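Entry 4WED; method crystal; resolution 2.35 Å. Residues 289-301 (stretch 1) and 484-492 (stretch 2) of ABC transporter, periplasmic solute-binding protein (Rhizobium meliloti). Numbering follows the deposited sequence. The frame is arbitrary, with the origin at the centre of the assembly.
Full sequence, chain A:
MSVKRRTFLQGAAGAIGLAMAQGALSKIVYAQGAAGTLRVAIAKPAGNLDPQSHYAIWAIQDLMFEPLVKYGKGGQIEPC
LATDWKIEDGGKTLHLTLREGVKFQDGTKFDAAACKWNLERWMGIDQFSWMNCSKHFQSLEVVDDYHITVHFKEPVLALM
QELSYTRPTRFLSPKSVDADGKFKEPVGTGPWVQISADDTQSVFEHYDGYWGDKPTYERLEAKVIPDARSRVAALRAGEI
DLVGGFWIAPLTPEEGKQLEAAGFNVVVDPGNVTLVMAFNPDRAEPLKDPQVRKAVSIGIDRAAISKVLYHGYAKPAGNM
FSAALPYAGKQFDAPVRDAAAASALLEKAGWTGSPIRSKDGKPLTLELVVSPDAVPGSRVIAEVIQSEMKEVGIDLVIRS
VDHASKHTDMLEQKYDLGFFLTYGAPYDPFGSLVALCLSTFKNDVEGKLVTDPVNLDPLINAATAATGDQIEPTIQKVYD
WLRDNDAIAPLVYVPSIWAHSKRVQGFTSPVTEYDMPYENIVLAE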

# COMPACT_ATOMS: atom_id res chain seq x y z
N ASP A 289 8.55 -14.47 26.97
CA ASP A 289 9.93 -14.78 26.80
C ASP A 289 10.34 -14.54 25.35
O ASP A 289 10.01 -15.31 24.48
CB ASP A 289 10.17 -16.24 27.18
CG ASP A 289 11.63 -16.60 27.20
OD1 ASP A 289 12.39 -15.96 26.44
OD2 ASP A 289 12.02 -17.52 27.96
N PRO A 290 11.11 -13.48 25.08
CA PRO A 290 11.50 -13.16 23.70
C PRO A 290 12.27 -14.23 22.94
O PRO A 290 12.27 -14.19 21.70
CB PRO A 290 12.38 -11.92 23.86
CG PRO A 290 12.77 -11.90 25.30
CD PRO A 290 11.56 -12.43 26.00
N GLN A 291 12.93 -15.14 23.66
CA GLN A 291 13.61 -16.29 23.06
C GLN A 291 12.58 -17.21 22.40
O GLN A 291 12.85 -17.85 21.37
CB GLN A 291 14.36 -17.13 24.10
CG GLN A 291 15.49 -16.46 24.89
CD GLN A 291 16.22 -17.48 25.78
OE1 GLN A 291 16.06 -17.50 27.01
NE2 GLN A 291 16.97 -18.37 25.14
N VAL A 292 11.41 -17.29 23.03
CA VAL A 292 10.31 -18.11 22.52
C VAL A 292 9.74 -17.46 21.29
O VAL A 292 9.52 -18.12 20.28
CB VAL A 292 9.24 -18.33 23.59
CG1 VAL A 292 7.97 -18.97 23.02
CG2 VAL A 292 9.82 -19.18 24.73
N ARG A 293 9.53 -16.16 21.35
CA ARG A 293 9.11 -15.45 20.16
C ARG A 293 10.06 -15.67 18.95
O ARG A 293 9.64 -15.95 17.82
CB ARG A 293 9.00 -13.99 20.48
CG ARG A 293 7.85 -13.67 21.39
CD ARG A 293 7.65 -12.15 21.45
NE ARG A 293 7.84 -11.70 22.82
CZ ARG A 293 8.69 -10.79 23.23
NH1 ARG A 293 9.44 -10.10 22.40
NH2 ARG A 293 8.74 -10.54 24.52
N LYS A 294 11.35 -15.55 19.21
CA LYS A 294 12.34 -15.73 18.18
C LYS A 294 12.25 -17.13 17.61
O LYS A 294 12.32 -17.33 16.40
CB LYS A 294 13.72 -15.51 18.81
CG LYS A 294 14.90 -15.47 17.86
CD LYS A 294 16.13 -15.00 18.61
CE LYS A 294 17.36 -15.12 17.75
NZ LYS A 294 18.61 -14.96 18.57
N ALA A 295 12.11 -18.11 18.50
CA ALA A 295 12.07 -19.47 18.07
C ALA A 295 10.87 -19.66 17.17
O ALA A 295 10.98 -20.28 16.11
CB ALA A 295 12.02 -20.43 19.26
N VAL A 296 9.73 -19.14 17.58
CA VAL A 296 8.55 -19.24 16.76
C VAL A 296 8.88 -18.68 15.40
O VAL A 296 8.70 -19.34 14.39
CB VAL A 296 7.37 -18.49 17.38
CG1 VAL A 296 6.26 -18.32 16.37
CG2 VAL A 296 6.87 -19.25 18.59
N SER A 297 9.49 -17.51 15.39
CA SER A 297 9.75 -16.85 14.15
C SER A 297 10.77 -17.55 13.22
O SER A 297 10.58 -17.62 11.99
CB SER A 297 10.21 -15.43 14.46
OG SER A 297 10.74 -14.89 13.30
N ILE A 298 11.86 -18.06 13.77
CA ILE A 298 12.81 -18.78 12.89
C ILE A 298 12.45 -20.23 12.69
O ILE A 298 13.02 -20.89 11.83
CB ILE A 298 14.27 -18.73 13.37
CG1 ILE A 298 14.44 -19.51 14.66
CG2 ILE A 298 14.76 -17.29 13.46
CD1 ILE A 298 15.90 -19.64 15.00
N GLY A 299 11.51 -20.72 13.49
CA GLY A 299 10.94 -22.06 13.32
C GLY A 299 9.99 -22.16 12.13
O GLY A 299 9.60 -23.25 11.72
N ILE A 300 9.63 -21.01 11.58
CA ILE A 300 8.69 -20.93 10.47
C ILE A 300 9.46 -20.85 9.17
O ILE A 300 10.58 -20.27 9.14
CB ILE A 300 7.83 -19.68 10.66
CG1 ILE A 300 6.78 -19.97 11.73
CG2 ILE A 300 7.17 -19.25 9.36
CD1 ILE A 300 6.04 -18.72 12.23
N ASP A 301 8.88 -21.42 8.10
CA ASP A 301 9.42 -21.30 6.74
C ASP A 301 8.58 -20.35 5.86
O ASP A 301 7.54 -20.72 5.33
CB ASP A 301 9.55 -22.64 6.07
CG ASP A 301 10.37 -22.58 4.81
OD1 ASP A 301 10.07 -21.78 3.92
OD2 ASP A 301 11.34 -23.33 4.70
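Stretch 2 484-492: DNDAIAPLV

How does the backbone of 484-492 run beside the helix of 290-299? It arrives from a helix that begins earlier in the chain, leaves helical geometry at Asp486, and continues as a strand through Ala489 to Val492. Asp486 has positive phi (53/51) and two bonds back into the preceding turn, a Schellman motif that ends the helical path and frees the chain to extend. The two segments advance in the same general sense: the CA of Lys294 lies 5.7 Å from the CA of Asp486, and further along the CA of Ser297 lies 5.8 Å from the CA of Ala489. The partner helix is capped at its start, where Asp289 OD1 accepts a hydrogen bond from Gln291 N at 2.9 Å.

Where do polar groups meet? They gather around Arg293, whose CA-to-CB bond points toward the other stretch and whose guanidinium has backbone atoms of Asn485, Asp486 and Ala487 at its edge, near its plane. Arg293 NH1 donates a weak hydrogen bond to Asp486 O at 3.3 Å; it is nearly linear, at 177°, but the position of NH1 is less certain because it is modelled too close to a neighbouring atom. Arg293 thus addresses the carbonyl at the helix-to-strand turn rather than a carboxylate, and no salt bridge links the two stretches.

What packs around this polar point? Asp486 is the most covered residue of the contact, with its CA-to-CB bond also directed toward the helix. Its CB stands 4.1 Å from Arg293 CB, and its OD2 comes within 3.7 Å of Lys294 CB. The end of Lys294 then leads away, in an all-t conformation, so it is the near part of this long side chain that adjoins Asp486. One turn earlier on the helix, Pro290 CB rests 3.8 Å from Asn485 O.

How does the contact continue along the strand? It becomes apolar and looser. Ser297 and Ala489 both direct their CA-to-CB bonds toward each other's stretch, and Ser297 CB meets Ala489 CB at 4.1 Å; the small side chains accompany the close backbone approach here. Beyond the helix, Ile300 CG2 touches Leu491 CD2 at 4.3 Å, Leu491 starting sideways but bringing its end nearer. Between them Pro490 points away, so Ala489 and Leu491 carry the strand's side of the contact. In all, 365 Å² is buried, both sides summed.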

# COMPACT_ATOMS: atom_id res chain seq x y z
N ASP A 484 15.31 -6.46 17.92
CA ASP A 484 16.04 -6.98 19.08
C ASP A 484 15.10 -7.63 20.08
O ASP A 484 15.50 -8.52 20.77
CB ASP A 484 16.83 -5.90 19.78
CG ASP A 484 17.78 -5.18 18.84
OD1 ASP A 484 18.15 -5.74 17.77
OD2 ASP A 484 18.11 -4.03 19.16
N ASN A 485 13.86 -7.19 20.16
CA ASN A 485 12.93 -7.76 21.13
C ASN A 485 12.04 -8.84 20.54
O ASN A 485 11.26 -9.45 21.26
CB ASN A 485 12.06 -6.67 21.72
CG ASN A 485 12.85 -5.72 22.56
OD1 ASN A 485 13.17 -6.04 23.67
ND2 ASN A 485 13.19 -4.56 22.02
N ASP A 486 12.17 -9.08 19.23
CA ASP A 486 11.40 -10.10 18.52
C ASP A 486 9.92 -9.86 18.77
O ASP A 486 9.19 -10.75 19.17
CB ASP A 486 11.83 -11.51 18.95
CG ASP A 486 13.24 -11.87 18.47
OD1 ASP A 486 13.37 -12.15 17.24
OD2 ASP A 486 14.19 -11.90 19.30
N ALA A 487 9.50 -8.62 18.56
CA ALA A 487 8.19 -8.18 18.98
C ALA A 487 7.13 -8.53 17.97
O ALA A 487 5.95 -8.64 18.34
CB ALA A 487 8.18 -6.70 19.20
N ILE A 488 7.56 -8.70 16.72
CA ILE A 488 6.68 -9.08 15.62
C ILE A 488 7.34 -10.15 14.77
O ILE A 488 8.54 -10.33 14.87
CB ILE A 488 6.33 -7.85 14.72
CG1 ILE A 488 7.58 -7.12 14.23
CG2 ILE A 488 5.40 -6.87 15.46
CD1 ILE A 488 7.34 -6.27 12.99
N ALA A 489 6.57 -10.85 13.92
CA ALA A 489 7.16 -11.81 12.93
C ALA A 489 6.64 -11.55 11.51
O ALA A 489 5.63 -12.06 11.16
CB ALA A 489 6.91 -13.27 13.36
N PRO A 490 7.33 -10.70 10.72
CA PRO A 490 6.95 -10.52 9.32
C PRO A 490 7.12 -11.81 8.57
O PRO A 490 8.06 -12.52 8.79
CB PRO A 490 7.92 -9.45 8.82
CG PRO A 490 8.48 -8.80 10.03
CD PRO A 490 8.49 -9.86 11.09
N LEU A 491 6.17 -12.18 7.72
CA LEU A 491 6.22 -13.48 7.08
C LEU A 491 6.63 -13.35 5.61
O LEU A 491 7.75 -13.65 5.27
CB LEU A 491 4.86 -14.14 7.25
CG LEU A 491 4.50 -14.39 8.71
CD1 LEU A 491 3.14 -15.04 8.77
CD2 LEU A 491 5.54 -15.32 9.32
N VAL A 492 5.76 -12.78 4.79
CA VAL A 492 6.03 -12.52 3.39
C VAL A 492 5.52 -11.12 2.99
O VAL A 492 4.64 -10.55 3.64
CB VAL A 492 5.34 -13.55 2.50
CG1 VAL A 492 5.96 -14.95 2.65
CG2 VAL A 492 3.85 -13.58 2.82